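Local coordinates for protein lectin (Trichosanthes anguina, PDB 4HR6) that binds galactosides through two ricin-type beta-trefoil domains, as the lectin chain of a three-chain, nontoxic homologue of type II ribosome-inactivating proteins, at residues 93-98 against 129-134; 103-108 against 114-119; 218-221 against 225-228. All blocks are in the same frame, centred on the assembly; numbering follows the deposited sequence.

Contact 1: 93-98 against 129-134; sequences GTIMNP and WRVGNY
The backbone N of W129 donates to the carbonyl O of G93 at 2.8 Å, the only hydrogen bond between the two segments. The N-H approaches in the plane of the carbonyl, on a lone pair, though it is bent to 139° at the hydrogen. The same oxygen lies at the edge of the indole, near its plane, with CD1 of W129 3.5 Å from O of G93. A single carbonyl thus fixes the start of the tryptophan residue and borders its ring.

Past this point the contact becomes apolar. I95 keeps CG1 anti to its carbonyl carbon (chi1 -67°) and then runs out fully extended, which carries CD1 across the root of the tryptophan at about a right angle. There CD1 of I95 stands 3.8 Å from CB of W129 and 4.0 Å from CG of W129, meeting the ring obliquely. The same methyl reaches the next inward-pointing residue of the second segment, with CD1 of I95 4.2 Å from CG2 of V131. Residue W87 and I12 of strand 7-13 also pack on I95, so the isoleucine side chain belongs to a buried apolar cluster.

The indole N-H is held as well: NE1 of W129 bonds to O of L105. R130 turns the other way: its NH1 bonds to O of Y134 at 2.7 Å and also to O of Q136.

Strand 130-131 pairs with strand 7-13, so the end of the first lectin domain returns to its beginning. W129 closes a Gln-Gly-Trp sequence that starts at Q127, a form of the QxW repeat whose tryptophans build the core of ricin-type beta-trefoils.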
loop_
_atom_site.group_PDB
_atom_site.type_symbol
_atom_site.label_atom_id
_atom_site.label_comp_id
_atom_site.label_asym_id
_atom_site.label_seq_id
_atom_site.Cartn_x
_atom_site.Cartn_y
_atom_site.Cartn_z
ATOM N N GLY C 93 -7.690 -2.682 -11.848
ATOM C CA GLY C 93 -6.900 -3.193 -12.981
ATOM C C GLY C 93 -7.645 -3.357 -14.307
ATOM O O GLY C 93 -7.119 -3.972 -15.253
ATOM N N THR C 94 -8.859 -2.824 -14.383
ATOM C CA THR C 94 -9.624 -2.835 -15.619
ATOM C C THR C 94 -9.254 -1.627 -16.493
ATOM O O THR C 94 -9.312 -0.483 -16.045
ATOM C CB THR C 94 -11.133 -2.766 -15.358
ATOM O OG1 THR C 94 -11.525 -3.837 -14.490
ATOM C CG2 THR C 94 -11.909 -2.857 -16.680
ATOM N N ILE C 95 -8.879 -1.908 -17.736
ATOM C CA ILE C 95 -8.672 -0.900 -18.759
ATOM C C ILE C 95 -9.838 -0.990 -19.728
ATOM O O ILE C 95 -10.064 -2.042 -20.318
ATOM C CB ILE C 95 -7.354 -1.165 -19.513
ATOM C CG1 ILE C 95 -6.184 -0.958 -18.549
ATOM C CG2 ILE C 95 -7.242 -0.268 -20.746
ATOM C CD1 ILE C 95 -4.819 -1.143 -19.157
ATOM N N MET C 96 -10.558 0.109 -19.901
ATOM C CA MET C 96 -11.735 0.124 -20.759
ATOM C C MET C 96 -11.923 1.483 -21.449
ATOM O O MET C 96 -11.261 2.458 -21.108
ATOM C CB MET C 96 -12.975 -0.240 -19.933
ATOM C CG MET C 96 -13.266 0.705 -18.778
ATOM S SD MET C 96 -14.598 1.878 -19.092
ATOM C CE MET C 96 -15.893 1.170 -18.073
ATOM N N ASN C 97 -12.827 1.518 -22.427
ATOM C CA ASN C 97 -13.225 2.744 -23.120
ATOM C C ASN C 97 -14.581 3.219 -22.608
ATOM O O ASN C 97 -15.589 2.575 -22.865
ATOM C CB ASN C 97 -13.312 2.489 -24.628
ATOM C CG ASN C 97 -13.678 3.743 -25.426
ATOM O OD1 ASN C 97 -14.678 4.434 -25.141
ATOM N ND2 ASN C 97 -12.878 4.029 -26.446
ATOM N N PRO C 98 -14.622 4.359 -21.900
ATOM C CA PRO C 98 -15.859 4.857 -21.262
ATOM C C PRO C 98 -17.131 4.828 -22.129
ATOM O O PRO C 98 -18.236 4.697 -21.596
ATOM C CB PRO C 98 -15.511 6.308 -20.917
ATOM C CG PRO C 98 -14.034 6.343 -20.798
ATOM C CD PRO C 98 -13.482 5.271 -21.690
ATOM N N TRP C 129 -5.009 -5.754 -15.426
ATOM C CA TRP C 129 -3.767 -5.126 -15.895
ATOM C C TRP C 129 -3.139 -4.239 -14.822
ATOM O O TRP C 129 -3.846 -3.642 -14.033
ATOM C CB TRP C 129 -4.054 -4.282 -17.140
ATOM C CG TRP C 129 -4.777 -5.017 -18.204
ATOM C CD1 TRP C 129 -6.122 -5.027 -18.424
ATOM C CD2 TRP C 129 -4.197 -5.853 -19.195
ATOM N NE1 TRP C 129 -6.415 -5.823 -19.496
ATOM C CE2 TRP C 129 -5.249 -6.346 -19.987
ATOM C CE3 TRP C 129 -2.883 -6.241 -19.488
ATOM C CZ2 TRP C 129 -5.036 -7.207 -21.059
ATOM C CZ3 TRP C 129 -2.664 -7.099 -20.556
ATOM C CH2 TRP C 129 -3.740 -7.570 -21.334
ATOM N N ARG C 130 -1.810 -4.181 -14.829
ATOM C CA ARG C 130 -1.025 -3.255 -14.031
ATOM C C ARG C 130 -0.374 -2.202 -14.931
ATOM O O ARG C 130 0.530 -2.515 -15.734
ATOM C CB ARG C 130 0.088 -3.982 -13.281
ATOM C CG ARG C 130 0.909 -3.057 -12.391
ATOM C CD ARG C 130 2.233 -3.700 -12.012
ATOM N NE ARG C 130 2.050 -4.842 -11.118
ATOM C CZ ARG C 130 3.013 -5.685 -10.765
ATOM N NH1 ARG C 130 4.247 -5.540 -11.234
ATOM N NH2 ARG C 130 2.732 -6.705 -9.953
ATOM N N VAL C 131 -0.819 -0.962 -14.769
ATOM C CA VAL C 131 -0.172 0.175 -15.418
ATOM C C VAL C 131 0.942 0.651 -14.508
ATOM O O VAL C 131 0.697 1.093 -13.396
ATOM C CB VAL C 131 -1.165 1.315 -15.642
ATOM C CG1 VAL C 131 -0.463 2.507 -16.271
ATOM C CG2 VAL C 131 -2.314 0.828 -16.499
ATOM N N GLY C 132 2.169 0.528 -14.971
ATOM C CA GLY C 132 3.310 0.813 -14.144
ATOM C C GLY C 132 4.546 0.196 -14.735
ATOM O O GLY C 132 4.466 -0.752 -15.520
ATOM N N ASN C 133 5.695 0.726 -14.348
ATOM C CA ASN C 133 6.942 0.393 -15.004
ATOM C C ASN C 133 7.635 -0.795 -14.367
ATOM O O ASN C 133 8.525 -1.397 -14.973
ATOM C CB ASN C 133 7.874 1.597 -15.004
ATOM C CG ASN C 133 9.048 1.416 -15.947
ATOM O OD1 ASN C 133 8.872 1.031 -17.106
ATOM N ND2 ASN C 133 10.256 1.673 -15.454
ATOM N N TYR C 134 7.238 -1.141 -13.145
ATOM C CA TYR C 134 7.756 -2.349 -12.508
ATOM C C TYR C 134 6.799 -3.489 -12.842
ATOM O O TYR C 134 5.669 -3.506 -12.353
ATOM C CB TYR C 134 7.874 -2.141 -11.001
ATOM C CG TYR C 134 8.577 -3.239 -10.265
ATOM C CD1 TYR C 134 9.956 -3.249 -10.158
ATOM C CD2 TYR C 134 7.858 -4.264 -9.663
ATOM C CE1 TYR C 134 10.606 -4.256 -9.470
ATOM C CE2 TYR C 134 8.496 -5.276 -8.984
ATOM C CZ TYR C 134 9.858 -5.265 -8.886
ATOM O OH TYR C 134 10.480 -6.268 -8.201
#

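Contact 2: 103-108 against 114-119; sequences LALTSN and TNLTME
The amide of N108 and the carboxylate of E119 meet with their planes 43° apart, over one face of a beta hairpin in the first beta-trefoil domain, the face that carries T106 and T117. ND2 of N108 donates to OE2 of E119 at 3.0 Å; the acceptor lies close to the amide plane, whereas the donor comes from above the carboxylate plane. The methyl of T117 sits beside this bond, CG2 of T117 being 3.4 Å from ND2 of N108.

Below them strands 103-106 and 117-119 run antiparallel. T106 and T117 form a hydrogen-bonded pair with N-H groups given in both directions, and A104 and E119 form another in which the bond from N of E119 is weak. O of A104 takes a second donor on its own strand, OG1 of T106, at 2.8 Å and from above the carbonyl plane. That hydroxyl is bonded to NE2 of Q127 too, and the E119 side chain crosses that of T106 at about a right angle, CB of E119 lying 3.5 Å from OG1 of T106.

The other face carries L105 and M118. At the turn end, CD2 of L116 packs 3.6 Å from CB of S107, and L116 continues onto L33 and L35 of strand 33-36, joining the hairpin to that strand. M118 is bent at both chain torsions (chi2 -61°, chi3 -64°), and the chain folds back over the opposite strand until CE of M118 rests 3.6 Å from N of A104.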
loop_
_atom_site.group_PDB
_atom_site.type_symbol
_atom_site.label_atom_id
_atom_site.label_comp_id
_atom_site.label_asym_id
_atom_site.label_seq_id
_atom_site.Cartn_x
_atom_site.Cartn_y
_atom_site.Cartn_z
ATOM N N LEU C 103 -17.516 -3.437 -22.340
ATOM C CA LEU C 103 -16.318 -4.107 -22.831
ATOM C C LEU C 103 -15.078 -3.764 -22.001
ATOM O O LEU C 103 -15.098 -2.828 -21.196
ATOM C CB LEU C 103 -16.105 -3.751 -24.306
ATOM C CG LEU C 103 -17.203 -4.289 -25.242
ATOM C CD1 LEU C 103 -17.232 -3.530 -26.566
ATOM C CD2 LEU C 103 -17.026 -5.783 -25.479
ATOM N N ALA C 104 -14.006 -4.532 -22.201
ATOM C CA ALA C 104 -12.782 -4.373 -21.425
ATOM C C ALA C 104 -11.618 -5.067 -22.110
ATOM O O ALA C 104 -11.793 -6.109 -22.739
ATOM C CB ALA C 104 -12.973 -4.946 -20.031
ATOM N N LEU C 105 -10.425 -4.500 -21.975
ATOM C CA LEU C 105 -9.255 -5.041 -22.639
ATOM C C LEU C 105 -8.977 -6.446 -22.116
ATOM O O LEU C 105 -8.937 -6.666 -20.899
ATOM C CB LEU C 105 -8.046 -4.126 -22.425
ATOM C CG LEU C 105 -6.743 -4.510 -23.131
ATOM C CD1 LEU C 105 -6.885 -4.362 -24.638
ATOM C CD2 LEU C 105 -5.579 -3.660 -22.624
ATOM N N THR C 106 -8.789 -7.389 -23.038
ATOM C CA THR C 106 -8.690 -8.808 -22.701
ATOM C C THR C 106 -7.582 -9.503 -23.473
ATOM O O THR C 106 -7.218 -9.079 -24.568
ATOM C CB THR C 106 -9.999 -9.536 -23.014
ATOM O OG1 THR C 106 -11.101 -8.778 -22.512
ATOM C CG2 THR C 106 -10.009 -10.944 -22.395
ATOM N N SER C 107 -7.040 -10.559 -22.876
ATOM C CA SER C 107 -6.097 -11.431 -23.547
ATOM C C SER C 107 -6.573 -12.866 -23.348
ATOM O O SER C 107 -6.260 -13.497 -22.338
ATOM C CB SER C 107 -4.691 -11.243 -23.002
ATOM O OG SER C 107 -3.781 -12.073 -23.699
ATOM N N ASN C 108 -7.332 -13.359 -24.330
ATOM C CA ASN C 108 -8.027 -14.649 -24.258
ATOM C C ASN C 108 -7.130 -15.875 -24.063
ATOM O O ASN C 108 -7.585 -16.887 -23.536
ATOM C CB ASN C 108 -8.892 -14.849 -25.508
ATOM C CG ASN C 108 -10.153 -13.998 -25.497
ATOM O OD1 ASN C 108 -10.749 -13.764 -24.446
ATOM N ND2 ASN C 108 -10.579 -13.552 -26.676
ATOM N N THR C 114 -0.206 -13.652 -28.256
ATOM C CA THR C 114 -1.674 -13.649 -28.324
ATOM C C THR C 114 -2.214 -12.280 -28.730
ATOM O O THR C 114 -1.762 -11.258 -28.223
ATOM C CB THR C 114 -2.302 -13.978 -26.957
ATOM O OG1 THR C 114 -1.892 -15.284 -26.537
ATOM C CG2 THR C 114 -3.833 -13.908 -27.021
ATOM N N ASN C 115 -3.204 -12.268 -29.617
ATOM C CA ASN C 115 -3.867 -11.021 -30.015
ATOM C C ASN C 115 -4.728 -10.493 -28.875
ATOM O O ASN C 115 -5.504 -11.251 -28.277
ATOM C CB ASN C 115 -4.741 -11.229 -31.263
ATOM C CG ASN C 115 -3.932 -11.596 -32.502
ATOM O OD1 ASN C 115 -2.723 -11.370 -32.559
ATOM N ND2 ASN C 115 -4.603 -12.166 -33.502
ATOM N N LEU C 116 -4.580 -9.201 -28.568
ATOM C CA LEU C 116 -5.410 -8.552 -27.549
ATOM C C LEU C 116 -6.711 -8.083 -28.177
ATOM O O LEU C 116 -6.746 -7.646 -29.330
ATOM C CB LEU C 116 -4.694 -7.365 -26.887
ATOM C CG LEU C 116 -3.334 -7.610 -26.214
ATOM C CD1 LEU C 116 -2.986 -6.426 -25.319
ATOM C CD2 LEU C 116 -3.314 -8.905 -25.416
ATOM N N THR C 117 -7.774 -8.147 -27.391
ATOM C CA THR C 117 -9.114 -7.954 -27.901
ATOM C C THR C 117 -9.994 -7.263 -26.873
ATOM O O THR C 117 -9.717 -7.310 -25.672
ATOM C CB THR C 117 -9.741 -9.319 -28.293
ATOM O OG1 THR C 117 -11.145 -9.165 -28.530
ATOM C CG2 THR C 117 -9.541 -10.367 -27.193
ATOM N N MET C 118 -11.044 -6.613 -27.360
ATOM C CA MET C 118 -12.127 -6.147 -26.510
ATOM C C MET C 118 -13.175 -7.261 -26.390
ATOM O O MET C 118 -13.584 -7.861 -27.392
ATOM C CB MET C 118 -12.738 -4.863 -27.071
ATOM C CG MET C 118 -11.732 -3.716 -27.214
ATOM S SD MET C 118 -10.958 -3.155 -25.666
ATOM C CE MET C 118 -12.422 -2.557 -24.826
ATOM N N GLU C 119 -13.562 -7.560 -25.147
ATOM C CA GLU C 119 -14.537 -8.601 -24.835
ATOM C C GLU C 119 -15.451 -8.101 -23.743
ATOM O O GLU C 119 -15.158 -7.106 -23.075
ATOM C CB GLU C 119 -13.851 -9.879 -24.333
ATOM C CG GLU C 119 -12.807 -10.483 -25.261
ATOM C CD GLU C 119 -13.393 -11.029 -26.558
ATOM O OE1 GLU C 119 -14.641 -11.035 -26.706
ATOM O OE2 GLU C 119 -12.592 -11.453 -27.426
#

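Contact 3: 218-221 against 225-228; sequences VFLA and ISTP
A short beta hairpin of the second beta-trefoil domain brings 218-221 against 225-228, directly after a Gln-Arg-Trp sequence that includes R216, again of the QxW kind that marks ricin-type lectins. Its strands are only two residues long, and one hydrogen-bonded pair, V218 with S226, supplies both backbone bonds. N of V218 donates to O of S226 at 2.7 Å, and the return bond from N of S226 to O of V218 measures 2.9 Å and is almost straight, 175° at the hydrogen.

F219 and I225 form the adjoining non-hydrogen-bonded pair, and their side chains lie alongside each other, pointing the same way. The isoleucine runs along one face of the ring: CG1 of I225 stands 4.0 Å from the centroid of the F219 ring, 23° off its normal, a CH-pi contact displaced toward the rim. Because I225 is extended beyond CG1, its terminal methyl proceeds to the distal part of the ring, where CD1 of I225 is 3.5 Å from CE2 of F219. M235 and W260 pack on I225, while A193 of a neighbouring chain packs on F219; the pair thus appears to lie between residues of its own domain and the neighbouring chain.

The face with V218 and S226 holds one polar group, OG of S226. It bonds to OG of S224 and to NH1 of R232, and L220 packs against the same residue, its CD1 4.0 Å from CB of S226. V218 covers the backbone at the end of the pair: with CG1 set between the backbone N and the carbonyl carbon (chi1 57°), CG1 of V218 comes 3.5 Å from O of S226.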
loop_
_atom_site.group_PDB
_atom_site.type_symbol
_atom_site.label_atom_id
_atom_site.label_comp_id
_atom_site.label_asym_id
_atom_site.label_seq_id
_atom_site.Cartn_x
_atom_site.Cartn_y
_atom_site.Cartn_z
ATOM N N VAL C 218 -7.902 -7.839 -5.659
ATOM C CA VAL C 218 -7.318 -6.513 -5.475
ATOM C C VAL C 218 -7.138 -6.177 -3.982
ATOM O O VAL C 218 -8.073 -6.300 -3.167
ATOM C CB VAL C 218 -8.125 -5.419 -6.216
ATOM C CG1 VAL C 218 -9.580 -5.390 -5.777
ATOM C CG2 VAL C 218 -7.477 -4.055 -6.031
ATOM N N PHE C 219 -5.921 -5.754 -3.639
ATOM C CA PHE C 219 -5.599 -5.257 -2.296
ATOM C C PHE C 219 -5.993 -3.801 -2.196
ATOM O O PHE C 219 -5.391 -2.948 -2.844
ATOM C CB PHE C 219 -4.104 -5.401 -2.011
ATOM C CG PHE C 219 -3.658 -6.806 -1.765
ATOM C CD1 PHE C 219 -3.610 -7.727 -2.800
ATOM C CD2 PHE C 219 -3.266 -7.210 -0.499
ATOM C CE1 PHE C 219 -3.182 -9.022 -2.574
ATOM C CE2 PHE C 219 -2.833 -8.507 -0.268
ATOM C CZ PHE C 219 -2.794 -9.414 -1.307
ATOM N N LEU C 220 -7.002 -3.499 -1.397
ATOM C CA LEU C 220 -7.514 -2.137 -1.304
ATOM C C LEU C 220 -7.076 -1.432 -0.005
ATOM O O LEU C 220 -6.493 -2.040 0.897
ATOM C CB LEU C 220 -9.040 -2.152 -1.407
ATOM C CG LEU C 220 -9.632 -2.693 -2.712
ATOM C CD1 LEU C 220 -11.138 -2.824 -2.565
ATOM C CD2 LEU C 220 -9.300 -1.831 -3.909
ATOM N N ALA C 221 -7.405 -0.156 0.084
ATOM C CA ALA C 221 -6.992 0.695 1.202
ATOM C C ALA C 221 -7.721 0.391 2.509
ATOM O O ALA C 221 -7.315 0.862 3.555
ATOM C CB ALA C 221 -7.180 2.164 0.830
ATOM N N ILE C 225 -8.702 -8.026 0.932
ATOM C CA ILE C 225 -8.302 -8.655 -0.323
ATOM C C ILE C 225 -9.625 -8.961 -0.989
ATOM O O ILE C 225 -10.343 -9.866 -0.549
ATOM C CB ILE C 225 -7.494 -9.925 -0.100
ATOM C CG1 ILE C 225 -6.211 -9.590 0.660
ATOM C CG2 ILE C 225 -7.179 -10.603 -1.427
ATOM C CD1 ILE C 225 -5.289 -10.772 0.903
ATOM N N SER C 226 -9.961 -8.177 -2.015
ATOM C CA SER C 226 -11.298 -8.170 -2.593
ATOM C C SER C 226 -11.358 -8.612 -4.060
ATOM O O SER C 226 -10.339 -8.695 -4.744
ATOM C CB SER C 226 -11.885 -6.772 -2.495
ATOM O OG SER C 226 -12.176 -6.449 -1.154
ATOM N N THR C 227 -12.574 -8.891 -4.527
ATOM C CA THR C 227 -12.831 -9.100 -5.947
ATOM C C THR C 227 -13.027 -7.721 -6.578
ATOM O O THR C 227 -13.564 -6.824 -5.930
ATOM C CB THR C 227 -14.091 -9.964 -6.173
ATOM O OG1 THR C 227 -15.220 -9.347 -5.536
ATOM C CG2 THR C 227 -13.887 -11.347 -5.594
ATOM N N PRO C 228 -12.581 -7.534 -7.829
ATOM C CA PRO C 228 -12.817 -6.236 -8.484
ATOM C C PRO C 228 -14.287 -6.061 -8.849
ATOM O O PRO C 228 -14.979 -7.051 -9.090
ATOM C CB PRO C 228 -11.935 -6.303 -9.739
ATOM C CG PRO C 228 -11.796 -7.760 -10.028
ATOM C CD PRO C 228 -11.876 -8.484 -8.708
#

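How the contacts relate
Contact 2 is nested within the chain loop that contact 1 closes. Their centres are 13 Å apart, and the two are joined directly: N of L105 and O of I95 probably form a hydrogen bond at 3.0 Å. Contact 3 follows in the second domain. It lies about 15 Å from contact 1, centre to centre, without touching it, and about 22 Å, centre to centre, from contact 2, on the opposite side of the chain's centre. Each hairpin backs onto a strand that helps line a galactoside pocket: N115 touches I34, and S226 packs on A234 of strand 234-237. The sugars themselves remain about 11 Å from the side chain of T114 and about 13 Å from that of S226.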